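Long-range contacts in DNA ligase (Aquifex aeolicus, PDB 3QWU), which binds adenosine and calcium and is probably an ATP-dependent nucleic acid ligase of the nucleotidyltransferase superfamily: residues Asn85-Lys90 with Val128-Val133; Asn124-Ile129 with Phe159-Glu164. All coordinates share one frame; numbering follows the deposited sequence.

Contact 1. Residues Asn85-Lys90 with Val128-Val133; sequences NTRIFK and VICAEV. With ADN (adenosine), chain C.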
# COMPACT_ATOMS: atom_id res chain seq x y z
N ASN A 85 19.10 9.21 -12.45
CA ASN A 85 20.49 9.06 -12.16
C ASN A 85 21.24 8.58 -13.39
O ASN A 85 20.78 7.67 -14.13
CB ASN A 85 20.60 8.00 -11.07
CG ASN A 85 21.99 7.75 -10.66
OD1 ASN A 85 22.75 7.06 -11.35
ND2 ASN A 85 22.33 8.24 -9.48
N THR A 86 22.41 9.17 -13.61
CA THR A 86 23.25 8.71 -14.67
C THR A 86 24.70 8.65 -14.27
O THR A 86 25.18 9.45 -13.45
CB THR A 86 23.10 9.55 -15.93
OG1 THR A 86 23.48 8.73 -17.05
CG2 THR A 86 24.00 10.78 -15.88
N ARG A 87 25.39 7.68 -14.86
CA ARG A 87 26.81 7.45 -14.63
C ARG A 87 27.49 7.48 -16.00
O ARG A 87 27.09 6.73 -16.90
CB ARG A 87 26.99 6.12 -13.93
CG ARG A 87 26.90 6.19 -12.38
CD ARG A 87 26.91 4.76 -11.81
NE ARG A 87 25.78 4.04 -12.39
CZ ARG A 87 25.73 2.73 -12.57
NH1 ARG A 87 26.73 1.95 -12.18
NH2 ARG A 87 24.66 2.18 -13.12
N ILE A 88 28.42 8.39 -16.20
CA ILE A 88 28.94 8.67 -17.52
C ILE A 88 30.44 8.41 -17.52
O ILE A 88 31.15 8.86 -16.62
CB ILE A 88 28.66 10.15 -17.97
CG1 ILE A 88 27.13 10.46 -17.95
CG2 ILE A 88 29.23 10.40 -19.37
CD1 ILE A 88 26.76 11.98 -17.99
N PHE A 89 30.91 7.71 -18.55
CA PHE A 89 32.33 7.35 -18.65
C PHE A 89 32.86 7.23 -20.07
O PHE A 89 32.10 7.09 -21.02
CB PHE A 89 32.61 6.03 -17.94
CG PHE A 89 31.90 4.86 -18.54
CD1 PHE A 89 30.62 4.56 -18.15
CD2 PHE A 89 32.51 4.07 -19.48
CE1 PHE A 89 29.98 3.49 -18.71
CE2 PHE A 89 31.88 3.00 -20.02
CZ PHE A 89 30.61 2.71 -19.64
N LYS A 90 34.19 7.19 -20.17
CA LYS A 90 34.89 7.04 -21.44
C LYS A 90 35.36 5.60 -21.67
O LYS A 90 35.95 4.99 -20.78
CB LYS A 90 36.06 8.02 -21.48
CG LYS A 90 36.48 8.37 -22.89
CD LYS A 90 37.73 9.23 -22.96
CE LYS A 90 38.12 9.39 -24.44
NZ LYS A 90 39.27 10.25 -24.66
N VAL A 128 34.29 8.70 -13.46
CA VAL A 128 32.91 8.43 -13.78
C VAL A 128 32.09 9.58 -13.24
O VAL A 128 32.22 9.94 -12.04
CB VAL A 128 32.41 7.18 -13.11
CG1 VAL A 128 30.98 6.94 -13.55
CG2 VAL A 128 33.41 5.96 -13.36
N ILE A 129 31.29 10.20 -14.12
CA ILE A 129 30.56 11.41 -13.72
C ILE A 129 29.22 10.94 -13.26
O ILE A 129 28.53 10.27 -14.01
CB ILE A 129 30.35 12.40 -14.88
CG1 ILE A 129 31.69 12.77 -15.51
CG2 ILE A 129 29.60 13.65 -14.42
CD1 ILE A 129 31.55 13.50 -16.84
N CYS A 130 28.84 11.30 -12.04
CA CYS A 130 27.54 10.98 -11.49
C CYS A 130 26.69 12.27 -11.56
O CYS A 130 27.00 13.27 -10.91
CB CYS A 130 27.68 10.48 -10.06
SG CYS A 130 28.63 8.98 -9.89
N ALA A 131 25.61 12.21 -12.33
CA ALA A 131 24.74 13.35 -12.59
C ALA A 131 23.28 12.94 -12.66
O ALA A 131 22.95 11.80 -13.02
CB ALA A 131 25.13 14.04 -13.90
N GLU A 132 22.43 13.90 -12.35
CA GLU A 132 20.99 13.79 -12.56
C GLU A 132 20.65 14.42 -13.90
O GLU A 132 21.05 15.55 -14.16
CB GLU A 132 20.24 14.57 -11.49
CG GLU A 132 18.80 14.12 -11.29
CD GLU A 132 18.67 12.75 -10.59
OE1 GLU A 132 19.73 12.18 -10.27
OE2 GLU A 132 17.53 12.27 -10.37
N VAL A 133 19.93 13.68 -14.76
CA VAL A 133 19.31 14.24 -15.94
C VAL A 133 17.83 14.56 -15.65
O VAL A 133 17.09 13.73 -15.11
CB VAL A 133 19.37 13.27 -17.10
CG1 VAL A 133 18.77 13.91 -18.33
CG2 VAL A 133 20.80 12.88 -17.37
O5' ADN C . 19.09 8.01 -4.15
C5' ADN C . 19.06 9.43 -4.30
C4' ADN C . 18.99 9.78 -5.78
O4' ADN C . 18.76 11.21 -5.98
C3' ADN C . 20.31 9.47 -6.47
O3' ADN C . 20.42 8.15 -7.00
C2' ADN C . 20.42 10.54 -7.55
O2' ADN C . 20.06 10.03 -8.82
C1' ADN C . 19.46 11.66 -7.15
N9 ADN C . 20.13 12.93 -6.82
C8 ADN C . 19.65 14.15 -7.18
N7 ADN C . 20.44 15.16 -6.74
C5 ADN C . 21.44 14.55 -6.05
C6 ADN C . 22.60 15.04 -5.29
N6 ADN C . 22.80 16.38 -5.24
N1 ADN C . 23.45 14.12 -4.74
C2 ADN C . 23.19 12.78 -4.82
N3 ADN C . 22.11 12.27 -5.48
C4 ADN C . 21.24 13.09 -6.11

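Contact 2. Residues Asn124-Ile129 with Phe159-Glu164; sequences NPDLVI and FMKKNE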
# COMPACT_ATOMS: atom_id res chain seq x y z
N ASN A 124 41.00 13.01 -17.98
CA ASN A 124 40.97 12.20 -16.79
C ASN A 124 40.10 10.98 -17.09
O ASN A 124 39.01 10.87 -16.56
CB ASN A 124 40.36 13.01 -15.64
CG ASN A 124 40.98 14.44 -15.51
OD1 ASN A 124 41.90 14.62 -14.72
ND2 ASN A 124 40.47 15.43 -16.30
N PRO A 125 40.58 10.05 -17.96
CA PRO A 125 39.76 8.85 -18.37
C PRO A 125 39.36 7.83 -17.29
O PRO A 125 38.56 6.95 -17.54
CB PRO A 125 40.62 8.18 -19.46
CG PRO A 125 41.99 8.73 -19.28
CD PRO A 125 41.85 10.12 -18.70
N ASP A 126 39.90 7.98 -16.09
CA ASP A 126 39.47 7.22 -14.91
C ASP A 126 38.11 7.68 -14.28
O ASP A 126 37.42 6.92 -13.58
CB ASP A 126 40.61 7.25 -13.84
CG ASP A 126 41.09 8.71 -13.49
OD1 ASP A 126 41.51 9.51 -14.42
OD2 ASP A 126 41.06 9.05 -12.28
N LEU A 127 37.73 8.93 -14.52
CA LEU A 127 36.54 9.49 -13.88
C LEU A 127 35.21 8.88 -14.41
O LEU A 127 35.03 8.53 -15.61
CB LEU A 127 36.54 11.01 -14.03
CG LEU A 127 37.63 11.76 -13.26
CD1 LEU A 127 37.41 13.25 -13.43
CD2 LEU A 127 37.69 11.36 -11.80
N VAL A 128 34.29 8.70 -13.46
CA VAL A 128 32.91 8.43 -13.78
C VAL A 128 32.09 9.58 -13.24
O VAL A 128 32.22 9.94 -12.04
CB VAL A 128 32.41 7.18 -13.11
CG1 VAL A 128 30.98 6.94 -13.55
CG2 VAL A 128 33.41 5.96 -13.36
N ILE A 129 31.29 10.20 -14.12
CA ILE A 129 30.56 11.41 -13.72
C ILE A 129 29.22 10.94 -13.26
O ILE A 129 28.53 10.27 -14.01
CB ILE A 129 30.35 12.40 -14.88
CG1 ILE A 129 31.69 12.77 -15.51
CG2 ILE A 129 29.60 13.65 -14.42
CD1 ILE A 129 31.55 13.50 -16.84
N PHE A 159 31.56 12.40 -8.41
CA PHE A 159 32.46 11.64 -9.26
C PHE A 159 32.83 10.36 -8.54
O PHE A 159 33.02 10.35 -7.33
CB PHE A 159 33.77 12.38 -9.56
CG PHE A 159 33.61 13.63 -10.37
CD1 PHE A 159 33.50 13.57 -11.73
CD2 PHE A 159 33.60 14.88 -9.75
CE1 PHE A 159 33.37 14.73 -12.45
CE2 PHE A 159 33.48 16.06 -10.51
CZ PHE A 159 33.32 15.97 -11.83
N MET A 160 32.85 9.29 -9.30
CA MET A 160 33.37 8.04 -8.85
C MET A 160 34.55 7.81 -9.73
O MET A 160 34.87 8.65 -10.55
CB MET A 160 32.30 6.97 -9.00
CG MET A 160 31.19 7.15 -7.97
SD MET A 160 29.85 5.96 -8.06
CE MET A 160 30.61 4.42 -7.48
N LYS A 161 35.20 6.66 -9.56
CA LYS A 161 36.35 6.28 -10.34
C LYS A 161 36.17 4.85 -10.84
O LYS A 161 35.70 4.01 -10.12
CB LYS A 161 37.63 6.36 -9.45
CG LYS A 161 38.38 7.71 -9.52
CD LYS A 161 39.62 7.83 -8.57
CE LYS A 161 40.72 8.73 -9.19
NZ LYS A 161 41.57 9.51 -8.20
N LYS A 162 36.62 4.56 -12.04
CA LYS A 162 36.61 3.18 -12.53
C LYS A 162 37.26 2.22 -11.53
O LYS A 162 38.33 2.52 -10.95
CB LYS A 162 37.37 3.06 -13.87
CG LYS A 162 36.53 3.41 -15.12
CD LYS A 162 37.43 3.69 -16.33
CE LYS A 162 36.64 4.29 -17.51
NZ LYS A 162 37.56 4.87 -18.53
N ASN A 163 36.65 1.06 -11.36
CA ASN A 163 37.21 0.00 -10.51
C ASN A 163 37.20 0.33 -9.00
O ASN A 163 37.92 -0.31 -8.25
CB ASN A 163 38.66 -0.34 -10.92
CG ASN A 163 38.78 -0.72 -12.38
OD1 ASN A 163 38.06 -1.58 -12.84
ND2 ASN A 163 39.72 -0.10 -13.10
N GLU A 164 36.41 1.32 -8.56
CA GLU A 164 36.45 1.80 -7.15
C GLU A 164 35.08 2.16 -6.71
O GLU A 164 34.25 2.55 -7.54
CB GLU A 164 37.29 3.07 -6.96
CG GLU A 164 38.53 3.20 -7.79
CD GLU A 164 39.78 3.12 -6.99
OE1 GLU A 164 40.03 2.03 -6.42
OE2 GLU A 164 40.53 4.12 -6.99

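Contact 1. Residues Asn85-Lys90 with Val128-Val133
Asn85 and Glu132 face each other as a non-hydrogen-bonded antiparallel pair, with Glu132 OE1 3.7 Å from Asn85 CA, and both reach the ribose of the bound adenosine. The sugar hydroxyl O2' donates to Glu132 OE1 at 2.6 Å and accepts from Asn85 ND2 at 3.0 Å. An amide and a carboxylate thus use the donor and the acceptor character of one hydroxyl. The same ND2 makes a weak bond to O3'. With CG anti to its backbone N (chi1 -179°), Asn85 directs ND2 to the ribose hydroxyls, whereas Glu132 is bent at chi2 (72°), which turns its carboxylate toward the ribose, OE1 reaching O2' and C1'. The other oxygen, OE2, accepts from the backbone N of Gly83, in the sequence Lys80-Val81-Asp82-Gly83 that matches the KxDG motif of nucleotidyltransferases; this second bond fixes how the carboxylate is turned.

Behind this polar end the strands are joined by paired backbone bonds at Thr86-Ala131 and Ile88-Ile129, including Thr86 N to Ala131 O at 2.7 Å. Beta-branched and small residues suit the face that helix 106-115 packs against: Thr86 CG2 lies 4.0 Å from Ala131 CB, and Ile88 CB 4.2 Å from Ile129 CB. On the adenosine-side face, Arg87 lays its CG 4.1 Å from Cys130 SG, while its guanidinium runs on to the carbonyls of Ser99, Gly42 and Trp52.

Strands 84-91 and 127-134 are the inner pair of a four-stranded antiparallel sheet, flanked by strands 94-98 and 153-161. Helix 106-115 contributes Thr108 and Leu112.

Contact 2. Residues Asn124-Ile129 with Phe159-Glu164
The Phe159 ring is met obliquely along its CD1-CE1 side by Ile129 and Leu127. Ile129 CG1 lies 4.0 Å from Phe159 CE1 and Leu127 CD1 4.3 Å from Phe159 CD1; a broad apolar ring suits a place beside two branched aliphatic chains, and Val128 O also approaches it obliquely. The flat carboxylate of Asp126 runs alongside the Lys161 chain, pointing the same way: Asp126 OD2 lies 3.1 Å from Lys161 CE but 4.1 Å from Lys161 NZ, too far for a salt bridge, although the opposite charges may still attract.

Strands 127-129 and 159-161 run antiparallel. Two backbone bonds join the hydrogen-bonded pair Val128-Met160, whose CB atoms are 4.1 Å apart on the other face; Leu127-Lys161 and Ile129-Phe159 are non-hydrogen-bonded pairs. Beyond the strand ends Lys162 N still bonds to Asp126 O at 2.9 Å. The Lys162 chain is extended beyond CG, a length that carries NZ to Pro125 O; the modelled 2.5 Å is unusually short and its exact value doubtful. That carbonyl lies in the type I turn Asn124-Leu127, while Lys161-Glu164 forms a type II turn.

At this sheet edge, Phe159 and Leu127 are buried against Ile120 of helix 119-123 and Leu176 of helix 170-180, while Val128 and Lys162 touch Ile51 of strand 50-51.

Strand 127-134 is common to both contacts, and Val128 and Ile129 belong to both: Ile129 pairs with Ile88 in contact 1 and with Phe159 in contact 2, while Val128 pairs with Met160. The centres of the two contacts are about 10 Å apart. Two side-chain ties also join them: Lys162 NZ probably bonds to Lys90 O at 2.8 Å, and Cys130 SG packs 3.7 Å from Met160 CG. Contact 1 supplies two adenosine-binding residues, Asn85 and Glu132, at one end of the strand pair, where Glu132 lies about 9 Å, side chain to ion, from the bound calcium. Contact 2 is remoter: the Met160 side chain is about 10 Å from adenosine, though Phe157 on the same strand belongs to the pocket.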